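Local atomic coordinates of ABC-type transport system, sugar-family extracellular solute-binding protein (Peptoclostridium difficile 630, PDB entry 6HNI), a protein that binds tyrosine, probably delivering it to an ABC transporter for uptake, and is a lipoprotein with adhesive properties. Residues A112-V117 against V214-L219; V160-S165 against V171-L176; V32-L37 against L219-M224; Q97-A102 against I106-T111. The protein carries 1 engineered substitution. All blocks are in the same frame, centred on the assembly; numbering follows the deposited sequence.

In the fold
Two lobes close on a tyrosine. Contact 4 (97-102 with 106-111) belongs to the five-stranded parallel sheet of one lobe, contact 2 (160-165 with 171-176) to the four-stranded parallel sheet of the other, and their centres lie about 23 Å apart. Contacts 1 and 3 span the cleft between them, with centres about 11 Å apart, and both touch the ligand. They share Leu-219 and helix 218-221, while contacts 1 and 4 share strand 108-113. Along the chain contact 3 encloses the rest, and contact 4 closes before contact 1 opens, with contact 2 nested inside contact 1. Local beta-alpha-beta packing thus builds each lobe, and the long-range contacts join the lobes in the closed, ligand-bound state.

Contact 1. Residues A112-V117 against V214-L219; sequences AVSDPV and VPTDNL. With TYR (tyrosine), chain B.
Thr-216 and Ser-114 meet around the bound tyrosine, whose ring carries Thr-216 CB over the centre of one face, 3.6 Å from the ligand CZ, and His-34 CE1, a corner of the imidazole, over the other; the Asn-218 amide lies alongside CD1. This is the ligand cleft of a two-lobed periplasmic-binding-protein fold, with 112-117 and 214-219 contributed by opposite lobes. The ligand's amino N donates to Ser-114 OG at 2.9 Å and to Thr-216 OG1 at 2.9 Å, so one nitrogen ties both walls together. Thr-216 can do two jobs because its OG1 lies between backbone N and carbonyl carbon (chi1 65°), which leaves CG2 to lean over the ring's rim. Its hydroxyl also accepts from Gln-172 NE2. At the carboxylate, Ser-114 N donates to OXT over 3.1 Å, while Asn-218 ND2 reaches the other oxygen, O, at 2.9 Å with an N-H...O angle of 158°. Thr-93, Asp-137 and Glu-242 add further hydrogen bonds to the ligand. Asp-217, at the N-cap of helix 218-221, bonds Val-220 N through OD1. Beside the amino group a water joins the two hydroxyls, 2.8 Å from Ser-114 OG and 2.7 Å from Thr-216 OG1.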
loop_
_atom_site.group_PDB
_atom_site.type_symbol
_atom_site.label_atom_id
_atom_site.label_comp_id
_atom_site.label_asym_id
_atom_site.label_seq_id
_atom_site.Cartn_x
_atom_site.Cartn_y
_atom_site.Cartn_z
ATOM N N ALA A 112 -1.913 0.651 5.941
ATOM C CA ALA A 112 -1.735 0.694 4.423
ATOM C C ALA A 112 -2.641 1.741 3.852
ATOM O O ALA A 112 -3.145 1.515 2.729
ATOM C CB ALA A 112 -1.989 -0.655 3.844
ATOM N N VAL A 113 -2.790 2.864 4.511
ATOM C CA VAL A 113 -3.528 4.028 4.028
ATOM C C VAL A 113 -2.529 5.123 3.797
ATOM O O VAL A 113 -1.853 5.598 4.677
ATOM C CB VAL A 113 -4.606 4.481 5.018
ATOM C CG1 VAL A 113 -5.231 5.820 4.644
ATOM C CG2 VAL A 113 -5.641 3.409 5.161
ATOM N N SER A 114 -2.425 5.593 2.513
ATOM C CA SER A 114 -1.381 6.521 2.178
ATOM C C SER A 114 -1.543 7.876 2.805
ATOM O O SER A 114 -0.564 8.485 3.230
ATOM C CB SER A 114 -1.291 6.718 0.630
ATOM O OG SER A 114 -1.034 5.528 -0.037
ATOM N N ASP A 115 -2.771 8.373 2.800
ATOM C CA ASP A 115 -3.107 9.760 3.191
ATOM C C ASP A 115 -4.457 9.733 3.882
ATOM O O ASP A 115 -5.515 9.882 3.308
ATOM C CB ASP A 115 -3.103 10.709 1.992
ATOM C CG ASP A 115 -3.036 12.206 2.406
ATOM O OD1 ASP A 115 -3.708 12.622 3.401
ATOM O OD2 ASP A 115 -2.359 12.967 1.669
ATOM N N PRO A 116 -4.426 9.486 5.234
ATOM C CA PRO A 116 -5.653 9.415 5.956
ATOM C C PRO A 116 -6.497 10.664 5.975
ATOM O O PRO A 116 -7.715 10.586 5.984
ATOM C CB PRO A 116 -5.173 9.068 7.394
ATOM C CG PRO A 116 -3.890 8.379 7.190
ATOM C CD PRO A 116 -3.266 9.017 6.006
ATOM N N VAL A 117 -5.860 11.819 5.957
ATOM C CA VAL A 117 -6.589 13.090 5.901
ATOM C C VAL A 117 -7.301 13.274 4.542
ATOM O O VAL A 117 -8.467 13.578 4.460
ATOM C CB VAL A 117 -5.652 14.276 6.193
ATOM C CG1 VAL A 117 -6.363 15.596 5.954
ATOM C CG2 VAL A 117 -5.131 14.200 7.622
ATOM N N VAL A 214 5.458 2.869 -10.043
ATOM C CA VAL A 214 4.234 2.261 -9.530
ATOM C C VAL A 214 3.969 2.791 -8.122
ATOM O O VAL A 214 4.660 2.377 -7.155
ATOM C CB VAL A 214 4.300 0.746 -9.601
ATOM C CG1 VAL A 214 3.039 0.103 -9.018
ATOM C CG2 VAL A 214 4.534 0.272 -11.045
ATOM N N PRO A 215 3.000 3.669 -7.974
ATOM C CA PRO A 215 2.615 4.120 -6.622
ATOM C C PRO A 215 1.942 2.971 -5.872
ATOM O O PRO A 215 1.760 1.881 -6.368
ATOM C CB PRO A 215 1.615 5.255 -6.885
ATOM C CG PRO A 215 1.303 5.218 -8.314
ATOM C CD PRO A 215 2.028 4.128 -8.999
ATOM N N THR A 216 1.639 3.255 -4.589
ATOM C CA THR A 216 0.842 2.301 -3.803
ATOM C C THR A 216 -0.653 2.371 -4.140
ATOM O O THR A 216 -1.467 2.945 -3.451
ATOM C CB THR A 216 1.115 2.432 -2.270
ATOM O OG1 THR A 216 0.691 3.668 -1.792
ATOM C CG2 THR A 216 2.587 2.165 -2.005
ATOM N N ASP A 217 -0.919 1.898 -5.385
ATOM C CA ASP A 217 -2.196 1.789 -5.997
ATOM C C ASP A 217 -2.635 0.315 -5.990
ATOM O O ASP A 217 -1.916 -0.563 -6.438
ATOM C CB ASP A 217 -2.027 2.234 -7.486
ATOM C CG ASP A 217 -3.336 2.225 -8.235
ATOM O OD1 ASP A 217 -3.779 1.168 -8.746
ATOM O OD2 ASP A 217 -3.930 3.314 -8.314
ATOM N N ASN A 218 -3.802 0.057 -5.349
ATOM C CA ASN A 218 -4.264 -1.283 -5.176
ATOM C C ASN A 218 -4.575 -2.027 -6.464
ATOM O O ASN A 218 -4.302 -3.181 -6.584
ATOM C CB ASN A 218 -5.479 -1.322 -4.235
ATOM C CG ASN A 218 -5.135 -0.915 -2.803
ATOM O OD1 ASN A 218 -4.474 -1.691 -2.071
ATOM N ND2 ASN A 218 -5.547 0.267 -2.420
ATOM N N LEU A 219 -5.130 -1.277 -7.425
ATOM C CA LEU A 219 -5.474 -1.875 -8.736
ATOM C C LEU A 219 -4.215 -2.324 -9.488
ATOM O O LEU A 219 -4.117 -3.473 -9.917
ATOM C CB LEU A 219 -6.323 -0.885 -9.510
ATOM C CG LEU A 219 -6.869 -1.469 -10.814
ATOM C CD1 LEU A 219 -7.856 -2.581 -10.552
ATOM C CD2 LEU A 219 -7.510 -0.349 -11.622
HETATM N N TYR B . -1.451 2.686 -0.024
HETATM C CA TYR B . -2.612 1.894 -0.467
HETATM C C TYR B . -3.887 2.506 0.092
HETATM O O TYR B . -4.936 1.888 -0.046
HETATM C CB TYR B . -2.436 0.383 -0.219
HETATM C CG TYR B . -1.330 -0.210 -1.028
HETATM C CD1 TYR B . -1.457 -0.283 -2.446
HETATM C CD2 TYR B . -0.149 -0.637 -0.500
HETATM C CE1 TYR B . -0.417 -0.749 -3.208
HETATM C CE2 TYR B . 0.904 -1.110 -1.252
HETATM C CZ TYR B . 0.767 -1.161 -2.659
HETATM O OH TYR B . 1.814 -1.623 -3.433
HETATM O OXT TYR B . -3.870 3.621 0.570
HETATM O O HOH W 1 1.795 5.246 0.111
#

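Contact 2. Residues V160-S165 against V171-L176; sequences VMYNTS and VQVDAL
Tyr-162 meets Val-173 because its CG is set between the backbone N and the carbonyl carbon (chi1 67°), which lays the ring flat against the helix, and because Val-173 holds CG1 anti to the backbone N (chi1 172°), which leaves CG2 beside that N, anti to the carbonyl carbon, and facing the ring. The contact belongs to a beta-alpha-beta unit, strand 157-163, helix 167-183 and strand 186-192, in which the helix runs back over the sheet; the short segment axes are 10.1 Å apart and nearly antiparallel, at 157°. A CH-pi contact forms where Val-173 CG2 stands 3.6 Å from the centroid of the Tyr-162 ring, over its face, with the two side chains at about a right angle. Val-160 O lies in the plane of the same ring, at its edge, and the phenol oxygen is bonded to Glu-189 on the neighbouring strand, which fixes the ring from its far end. One turn along the helix, Leu-176 and Val-160 reach toward each other tip to tip, Leu-176 CD2 lying 3.8 Å from Val-160 CB. Val-160 CG2 also touches Val-173 CG2, at 4.1 Å. Leu-176 in turn packs on Leu-145 of helix 141-145. The strand ends in an Asx turn: Ser-165 N donates to Asn-163 OD1 over 3.0 Å, coming from above the carbonyl plane.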
loop_
_atom_site.group_PDB
_atom_site.type_symbol
_atom_site.label_atom_id
_atom_site.label_comp_id
_atom_site.label_asym_id
_atom_site.label_seq_id
_atom_site.Cartn_x
_atom_site.Cartn_y
_atom_site.Cartn_z
ATOM N N VAL A 160 3.352 6.794 -15.314
ATOM C CA VAL A 160 2.600 6.325 -14.111
ATOM C C VAL A 160 1.207 5.900 -14.555
ATOM O O VAL A 160 0.440 6.694 -15.117
ATOM C CB VAL A 160 2.580 7.410 -13.027
ATOM C CG1 VAL A 160 1.879 8.680 -13.399
ATOM C CG2 VAL A 160 1.928 6.829 -11.782
ATOM N N MET A 161 0.876 4.639 -14.298
ATOM C CA MET A 161 -0.478 4.117 -14.442
ATOM C C MET A 161 -1.081 3.960 -13.047
ATOM O O MET A 161 -0.407 3.452 -12.131
ATOM C CB MET A 161 -0.471 2.790 -15.233
ATOM C CG MET A 161 -1.838 2.231 -15.483
ATOM S SD MET A 161 -1.884 0.938 -16.741
ATOM C CE MET A 161 -0.962 -0.324 -15.901
ATOM N N TYR A 162 -2.330 4.374 -12.908
ATOM C CA TYR A 162 -2.970 4.347 -11.568
ATOM C C TYR A 162 -4.473 4.351 -11.734
ATOM O O TYR A 162 -5.019 4.709 -12.805
ATOM C CB TYR A 162 -2.519 5.546 -10.802
ATOM C CG TYR A 162 -2.983 6.865 -11.307
ATOM C CD1 TYR A 162 -2.399 7.443 -12.452
ATOM C CD2 TYR A 162 -4.042 7.522 -10.718
ATOM C CE1 TYR A 162 -2.839 8.659 -12.924
ATOM C CE2 TYR A 162 -4.483 8.744 -11.191
ATOM C CZ TYR A 162 -3.866 9.317 -12.297
ATOM O OH TYR A 162 -4.312 10.536 -12.729
ATOM N N ASN A 163 -5.175 4.011 -10.678
ATOM C CA ASN A 163 -6.634 4.004 -10.568
ATOM C C ASN A 163 -7.120 5.397 -10.220
ATOM O O ASN A 163 -6.881 5.869 -9.110
ATOM C CB ASN A 163 -7.041 2.998 -9.463
ATOM C CG ASN A 163 -8.536 2.759 -9.377
ATOM O OD1 ASN A 163 -9.333 3.446 -10.038
ATOM N ND2 ASN A 163 -8.927 1.813 -8.512
ATOM N N THR A 164 -7.872 6.039 -11.113
ATOM C CA THR A 164 -8.353 7.381 -10.859
ATOM C C THR A 164 -9.379 7.441 -9.729
ATOM O O THR A 164 -9.667 8.512 -9.231
ATOM C CB THR A 164 -8.929 8.017 -12.133
ATOM O OG1 THR A 164 -9.995 7.208 -12.617
ATOM C CG2 THR A 164 -7.860 8.120 -13.199
ATOM N N SER A 165 -9.921 6.288 -9.339
ATOM C CA SER A 165 -10.830 6.180 -8.184
ATOM C C SER A 165 -10.183 6.081 -6.820
ATOM O O SER A 165 -10.917 6.112 -5.854
ATOM C CB SER A 165 -11.731 4.950 -8.328
ATOM O OG SER A 165 -12.507 5.057 -9.486
ATOM N N VAL A 171 -3.036 11.424 -4.724
ATOM C CA VAL A 171 -2.088 12.180 -3.952
ATOM C C VAL A 171 -0.650 11.856 -4.380
ATOM O O VAL A 171 0.179 12.764 -4.510
ATOM C CB VAL A 171 -2.291 11.907 -2.419
ATOM C CG1 VAL A 171 -1.170 12.511 -1.622
ATOM C CG2 VAL A 171 -3.632 12.447 -1.959
ATOM N N GLN A 172 -0.348 10.582 -4.631
ATOM C CA GLN A 172 0.981 10.192 -5.022
ATOM C C GLN A 172 1.337 10.693 -6.458
ATOM O O GLN A 172 2.479 11.103 -6.673
ATOM C CB GLN A 172 1.107 8.679 -4.963
ATOM C CG GLN A 172 1.090 8.161 -3.489
ATOM C CD GLN A 172 1.090 6.650 -3.406
ATOM O OE1 GLN A 172 2.088 5.990 -3.666
ATOM N NE2 GLN A 172 -0.074 6.094 -3.050
ATOM N N VAL A 173 0.372 10.638 -7.374
ATOM C CA VAL A 173 0.599 11.193 -8.734
ATOM C C VAL A 173 0.894 12.683 -8.615
ATOM O O VAL A 173 1.794 13.189 -9.319
ATOM C CB VAL A 173 -0.579 10.824 -9.629
ATOM C CG1 VAL A 173 -0.463 11.569 -10.990
ATOM C CG2 VAL A 173 -0.645 9.331 -9.879
ATOM N N ASP A 174 0.165 13.418 -7.788
ATOM C CA ASP A 174 0.449 14.866 -7.619
ATOM C C ASP A 174 1.880 15.081 -7.116
ATOM O O ASP A 174 2.571 16.008 -7.566
ATOM C CB ASP A 174 -0.499 15.520 -6.635
ATOM C CG ASP A 174 -1.856 15.708 -7.175
ATOM O OD1 ASP A 174 -2.052 15.593 -8.391
ATOM O OD2 ASP A 174 -2.764 15.983 -6.365
ATOM N N ALA A 175 2.283 14.259 -6.129
ATOM C CA ALA A 175 3.661 14.301 -5.596
ATOM C C ALA A 175 4.704 14.002 -6.666
ATOM O O ALA A 175 5.750 14.669 -6.712
ATOM C CB ALA A 175 3.826 13.390 -4.405
ATOM N N LEU A 176 4.413 13.012 -7.511
ATOM C CA LEU A 176 5.300 12.693 -8.610
ATOM C C LEU A 176 5.471 13.867 -9.574
ATOM O O LEU A 176 6.596 14.198 -10.007
ATOM C CB LEU A 176 4.774 11.483 -9.359
ATOM C CG LEU A 176 5.569 11.042 -10.550
ATOM C CD1 LEU A 176 6.969 10.661 -10.200
ATOM C CD2 LEU A 176 4.893 9.854 -11.196
#

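Contact 3. Residues V32-L37 against L219-M224; sequences VEHPAL and LVASSM. With TYR (tyrosine), chain B; EDO (1,2-ethanediol), chain E.
His-34 and Ser-222 bring the two backbones to 6.0 Å between CA atoms, where the loop leading to helix 35-50 passes the end of helix 218-221. No hydrogen bond joins the segments. With chi1 at 68°, the His-34 imidazole lies between backbone N and carbonyl carbon and is directed across the gap, where Ala-221 CB sits over its face, 4.0 Å from the ring centroid and only 5° off the normal, a CH-pi contact. Leu-37 CG covers the opposite face, offset toward the rim, and NE2 hydrogen-bonds to Asn-218 OD1, which fixes the ring's rotation. Ser-222 is modelled in two conformers; in one, its OG, hydrogen-bonded to Asn-218 O, packs 3.7 Å from Val-32 CG1. His-34 CE1 rests 3.5 Å from CE1 of the bound tyrosine, while Ala-221 CB comes 3.7 Å from the ligand OH and Ala-36 CB 3.7 Å from its CE2. These three line the phenol end of the pocket. On the outer side, Glu-33 N donates to a 1,2-ethanediol, probably from the crystallisation liquor. The segment 32-37 follows strand 24-30 and starts helix 35-50 in one lobe; Pro-35 packs on Glu-247 of helix 243-247, and helix 218-221 comes from the other lobe.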
loop_
_atom_site.group_PDB
_atom_site.type_symbol
_atom_site.label_atom_id
_atom_site.label_comp_id
_atom_site.label_asym_id
_atom_site.label_seq_id
_atom_site.Cartn_x
_atom_site.Cartn_y
_atom_site.Cartn_z
ATOM N N VAL A 32 -8.063 -6.923 -0.744
ATOM C CA VAL A 32 -7.636 -7.961 -1.671
ATOM C C VAL A 32 -6.345 -8.589 -1.127
ATOM O O VAL A 32 -5.644 -7.946 -0.382
ATOM C CB VAL A 32 -7.440 -7.367 -3.108
ATOM C CG1 VAL A 32 -6.274 -6.407 -3.137
ATOM C CG2 VAL A 32 -7.311 -8.478 -4.168
ATOM N N GLU A 33 -6.002 -9.792 -1.553
ATOM C CA GLU A 33 -4.642 -10.326 -1.386
ATOM C C GLU A 33 -3.668 -9.691 -2.394
ATOM O O GLU A 33 -3.686 -9.979 -3.633
ATOM C CB GLU A 33 -4.632 -11.833 -1.564
ATOM C CG GLU A 33 -5.450 -12.610 -0.557
ATOM C CD GLU A 33 -5.585 -14.077 -0.924
ATOM O OE1 GLU A 33 -4.908 -14.517 -1.864
ATOM O OE2 GLU A 33 -6.360 -14.797 -0.263
ATOM N N HIS A 34 -2.843 -8.789 -1.914
ATOM C CA HIS A 34 -1.580 -8.417 -2.577
ATOM C C HIS A 34 -0.519 -8.341 -1.451
ATOM O O HIS A 34 -0.908 -8.225 -0.278
ATOM C CB HIS A 34 -1.634 -7.208 -3.534
ATOM C CG HIS A 34 -1.875 -5.843 -2.940
ATOM N ND1 HIS A 34 -0.881 -5.097 -2.338
ATOM C CD2 HIS A 34 -2.951 -5.014 -3.037
ATOM C CE1 HIS A 34 -1.368 -3.901 -2.035
ATOM N NE2 HIS A 34 -2.613 -3.811 -2.477
ATOM N N PRO A 35 0.775 -8.469 -1.768
ATOM C CA PRO A 35 1.721 -8.766 -0.684
ATOM C C PRO A 35 1.733 -7.810 0.473
ATOM O O PRO A 35 1.799 -8.241 1.656
ATOM C CB PRO A 35 3.076 -8.842 -1.388
ATOM C CG PRO A 35 2.713 -9.362 -2.766
ATOM C CD PRO A 35 1.401 -8.700 -3.083
ATOM N N ALA A 36 1.646 -6.548 0.225
ATOM C CA ALA A 36 1.711 -5.557 1.279
ATOM C C ALA A 36 0.524 -5.712 2.186
ATOM O O ALA A 36 0.647 -5.602 3.432
ATOM C CB ALA A 36 1.726 -4.132 0.678
ATOM N N LEU A 37 -0.664 -5.895 1.631
ATOM C CA LEU A 37 -1.851 -5.984 2.494
ATOM C C LEU A 37 -1.798 -7.237 3.340
ATOM O O LEU A 37 -2.127 -7.173 4.551
ATOM C CB LEU A 37 -3.146 -5.922 1.694
ATOM C CG LEU A 37 -3.287 -4.728 0.717
ATOM C CD1 LEU A 37 -4.697 -4.626 0.237
ATOM C CD2 LEU A 37 -2.834 -3.396 1.299
ATOM N N LEU A 219 -5.130 -1.277 -7.425
ATOM C CA LEU A 219 -5.474 -1.875 -8.736
ATOM C C LEU A 219 -4.215 -2.324 -9.488
ATOM O O LEU A 219 -4.117 -3.473 -9.917
ATOM C CB LEU A 219 -6.323 -0.885 -9.510
ATOM C CG LEU A 219 -6.869 -1.469 -10.814
ATOM C CD1 LEU A 219 -7.856 -2.581 -10.552
ATOM C CD2 LEU A 219 -7.510 -0.349 -11.622
ATOM N N VAL A 220 -3.229 -1.436 -9.576
ATOM C CA VAL A 220 -1.987 -1.775 -10.297
ATOM C C VAL A 220 -1.155 -2.826 -9.549
ATOM O O VAL A 220 -0.639 -3.767 -10.143
ATOM C CB VAL A 220 -1.195 -0.519 -10.647
ATOM C CG1 VAL A 220 0.082 -0.885 -11.380
ATOM C CG2 VAL A 220 -2.029 0.379 -11.571
ATOM N N ALA A 221 -1.085 -2.702 -8.214
ATOM C CA ALA A 221 -0.367 -3.710 -7.424
ATOM C C ALA A 221 -0.959 -5.102 -7.603
ATOM O O ALA A 221 -0.229 -6.076 -7.525
ATOM C CB ALA A 221 -0.362 -3.295 -5.944
ATOM N N SER A 222 -2.268 -5.202 -7.810
ATOM C CA SER A 222 -2.949 -6.482 -8.039
ATOM C C SER A 222 -2.781 -7.085 -9.423
ATOM O O SER A 222 -3.122 -8.270 -9.644
ATOM C CB SER A 222 -4.425 -6.282 -7.843
ATOM O OG SER A 222 -4.658 -5.975 -6.486
ATOM N N SER A 223 -2.288 -6.257 -10.356
ATOM C CA SER A 223 -2.013 -6.662 -11.739
ATOM C C SER A 223 -0.565 -6.576 -12.100
ATOM O O SER A 223 -0.210 -6.560 -13.322
ATOM C CB SER A 223 -2.851 -5.806 -12.673
ATOM O OG SER A 223 -4.171 -6.294 -12.703
ATOM N N MET A 224 0.320 -6.609 -11.133
ATOM C CA MET A 224 1.753 -6.424 -11.389
ATOM C C MET A 224 2.381 -7.451 -12.321
ATOM O O MET A 224 3.198 -7.101 -13.148
ATOM C CB MET A 224 2.567 -6.328 -10.086
ATOM C CG MET A 224 2.745 -4.892 -9.645
ATOM S SD MET A 224 3.533 -3.753 -10.845
ATOM C CE MET A 224 4.826 -4.782 -11.553
HETATM N N TYR B . -1.451 2.686 -0.024
HETATM C CA TYR B . -2.612 1.894 -0.467
HETATM C C TYR B . -3.887 2.506 0.092
HETATM O O TYR B . -4.936 1.888 -0.046
HETATM C CB TYR B . -2.436 0.383 -0.219
HETATM C CG TYR B . -1.330 -0.210 -1.028
HETATM C CD1 TYR B . -1.457 -0.283 -2.446
HETATM C CD2 TYR B . -0.149 -0.637 -0.500
HETATM C CE1 TYR B . -0.417 -0.749 -3.208
HETATM C CE2 TYR B . 0.904 -1.110 -1.252
HETATM C CZ TYR B . 0.767 -1.161 -2.659
HETATM O OH TYR B . 1.814 -1.623 -3.433
HETATM O OXT TYR B . -3.870 3.621 0.570
HETATM C C1 EDO E . -7.781 -12.380 -4.167
HETATM O O1 EDO E . -7.802 -11.724 -2.862
HETATM C C2 EDO E . -8.576 -11.637 -5.250
HETATM O O2 EDO E . -9.654 -12.392 -5.805
#

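Contact 4. Residues Q97-A102 against I106-T111; sequences QAAFNA and IPILIT
Ile-108 pushes its end methyl against the helix backbone beside Ala-99: CD1 is 3.6 Å from Ala-99 C and 3.6 Å from Phe-100 N. The methyl groups meet as well, with Ile-108 CD1 at 3.9 Å from Ala-99 CB, and Phe-100 CB lies more loosely at 4.2 Å from the same CD1. The short side chain of Ala-99 probably leaves room for Ile-108 CD1 to approach the main chain. Ile-108 gets there with CG1 beside the backbone N (chi1 -61°) and an extended chi2 of 163°, which sends CD1 straight from the sheet to the helix. This is purely apolar packing in a beta-alpha-beta unit, made by strand 87-91, helix 93-102 and strand 108-113.

In the next shell, Ala-99 also touches Ile-88 on strand 87-91. The Phe-100 ring takes a cation-pi contact from Lys-104, and its side chain packs on Leu-121 and Asn-131. The turn between the segments is held by Ile-106 N bonding to Thr-103 OG1. Further out, strand 108-113 runs between strands 87-91 and 132-136 of the parallel sheet; helix 93-102 lies on one of its faces and packs against helix 70-82 through Ala-98, whereas Leu-109 reaches helix 258-273 on the other.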
loop_
_atom_site.group_PDB
_atom_site.type_symbol
_atom_site.label_atom_id
_atom_site.label_comp_id
_atom_site.label_asym_id
_atom_site.label_seq_id
_atom_site.Cartn_x
_atom_site.Cartn_y
_atom_site.Cartn_z
ATOM N N GLN A 97 -12.223 3.468 4.187
ATOM C CA GLN A 97 -13.301 4.394 3.876
ATOM C C GLN A 97 -14.675 3.749 4.047
ATOM O O GLN A 97 -15.600 4.386 4.588
ATOM C CB GLN A 97 -13.159 4.988 2.451
ATOM C CG GLN A 97 -12.021 5.946 2.374
ATOM C CD GLN A 97 -11.907 6.547 0.966
ATOM O OE1 GLN A 97 -11.842 5.792 -0.020
ATOM N NE2 GLN A 97 -11.788 7.867 0.903
ATOM N N ALA A 98 -14.781 2.497 3.626
ATOM C CA ALA A 98 -16.019 1.761 3.812
ATOM C C ALA A 98 -16.377 1.569 5.314
ATOM O O ALA A 98 -17.501 1.722 5.687
ATOM C CB ALA A 98 -15.970 0.435 3.119
ATOM N N ALA A 99 -15.368 1.178 6.104
ATOM C CA ALA A 99 -15.559 0.972 7.558
ATOM C C ALA A 99 -16.046 2.285 8.186
ATOM O O ALA A 99 -17.016 2.299 8.939
ATOM C CB ALA A 99 -14.256 0.520 8.158
ATOM N N PHE A 100 -15.411 3.408 7.822
ATOM C CA PHE A 100 -15.793 4.702 8.346
ATOM C C PHE A 100 -17.209 5.128 7.931
ATOM O O PHE A 100 -17.964 5.705 8.731
ATOM C CB PHE A 100 -14.709 5.735 8.032
ATOM C CG PHE A 100 -14.926 7.112 8.633
ATOM C CD1 PHE A 100 -14.998 7.289 10.030
ATOM C CD2 PHE A 100 -15.025 8.236 7.829
ATOM C CE1 PHE A 100 -15.156 8.559 10.564
ATOM C CE2 PHE A 100 -15.159 9.493 8.364
ATOM C CZ PHE A 100 -15.214 9.666 9.732
ATOM N N ASN A 101 -17.590 4.826 6.688
ATOM C CA ASN A 101 -18.930 5.065 6.282
ATOM C C ASN A 101 -19.934 4.233 7.064
ATOM O O ASN A 101 -21.025 4.697 7.335
ATOM C CB ASN A 101 -19.087 4.776 4.764
ATOM C CG ASN A 101 -18.371 5.784 3.879
ATOM O OD1 ASN A 101 -17.978 6.868 4.301
ATOM N ND2 ASN A 101 -18.246 5.417 2.616
ATOM N N ALA A 102 -19.573 2.996 7.356
ATOM C CA ALA A 102 -20.472 2.056 8.035
ATOM C C ALA A 102 -20.730 2.392 9.508
ATOM O O ALA A 102 -21.813 2.126 9.986
ATOM C CB ALA A 102 -19.960 0.646 7.937
ATOM N N ILE A 106 -17.819 2.415 16.486
ATOM C CA ILE A 106 -16.869 1.344 16.730
ATOM C C ILE A 106 -15.477 1.865 16.377
ATOM O O ILE A 106 -15.269 2.430 15.280
ATOM C CB ILE A 106 -17.210 0.102 15.890
ATOM C CG1 ILE A 106 -18.614 -0.429 16.201
ATOM C CG2 ILE A 106 -16.135 -1.001 15.964
ATOM C CD1 ILE A 106 -19.059 -1.557 15.307
ATOM N N PRO A 107 -14.442 1.651 17.181
ATOM C CA PRO A 107 -13.113 2.089 16.820
ATOM C C PRO A 107 -12.611 1.339 15.595
ATOM O O PRO A 107 -12.760 0.121 15.492
ATOM C CB PRO A 107 -12.248 1.784 18.060
ATOM C CG PRO A 107 -13.048 0.824 18.791
ATOM C CD PRO A 107 -14.461 1.063 18.578
ATOM N N ILE A 108 -11.993 2.118 14.691
ATOM C CA ILE A 108 -11.409 1.588 13.481
ATOM C C ILE A 108 -9.920 1.857 13.517
ATOM O O ILE A 108 -9.515 3.012 13.676
ATOM C CB ILE A 108 -12.041 2.239 12.251
ATOM C CG1 ILE A 108 -13.554 1.971 12.176
ATOM C CG2 ILE A 108 -11.292 1.762 11.009
ATOM C CD1 ILE A 108 -14.252 2.946 11.196
ATOM N N LEU A 109 -9.124 0.813 13.380
ATOM C CA LEU A 109 -7.684 0.964 13.228
ATOM C C LEU A 109 -7.389 0.646 11.768
ATOM O O LEU A 109 -7.741 -0.396 11.283
ATOM C CB LEU A 109 -6.899 0.027 14.148
ATOM C CG LEU A 109 -6.857 0.526 15.618
ATOM C CD1 LEU A 109 -6.139 -0.535 16.353
ATOM C CD2 LEU A 109 -6.113 1.829 15.771
ATOM N N ILE A 110 -6.661 1.564 11.156
ATOM C CA ILE A 110 -6.292 1.427 9.720
ATOM C C ILE A 110 -4.842 1.061 9.611
ATOM O O ILE A 110 -3.998 1.339 10.477
ATOM C CB ILE A 110 -6.581 2.765 8.969
ATOM C CG1 ILE A 110 -5.646 3.862 9.354
ATOM C CG2 ILE A 110 -8.030 3.124 9.138
ATOM C CD1 ILE A 110 -5.859 5.239 8.730
ATOM N N THR A 111 -4.481 0.509 8.444
ATOM C CA THR A 111 -3.109 0.383 8.036
ATOM C C THR A 111 -3.109 0.434 6.472
ATOM O O THR A 111 -4.191 0.289 5.842
ATOM C CB THR A 111 -2.427 -0.905 8.454
ATOM O OG1 THR A 111 -0.991 -0.814 8.240
ATOM C CG2 THR A 111 -2.994 -2.146 7.825
#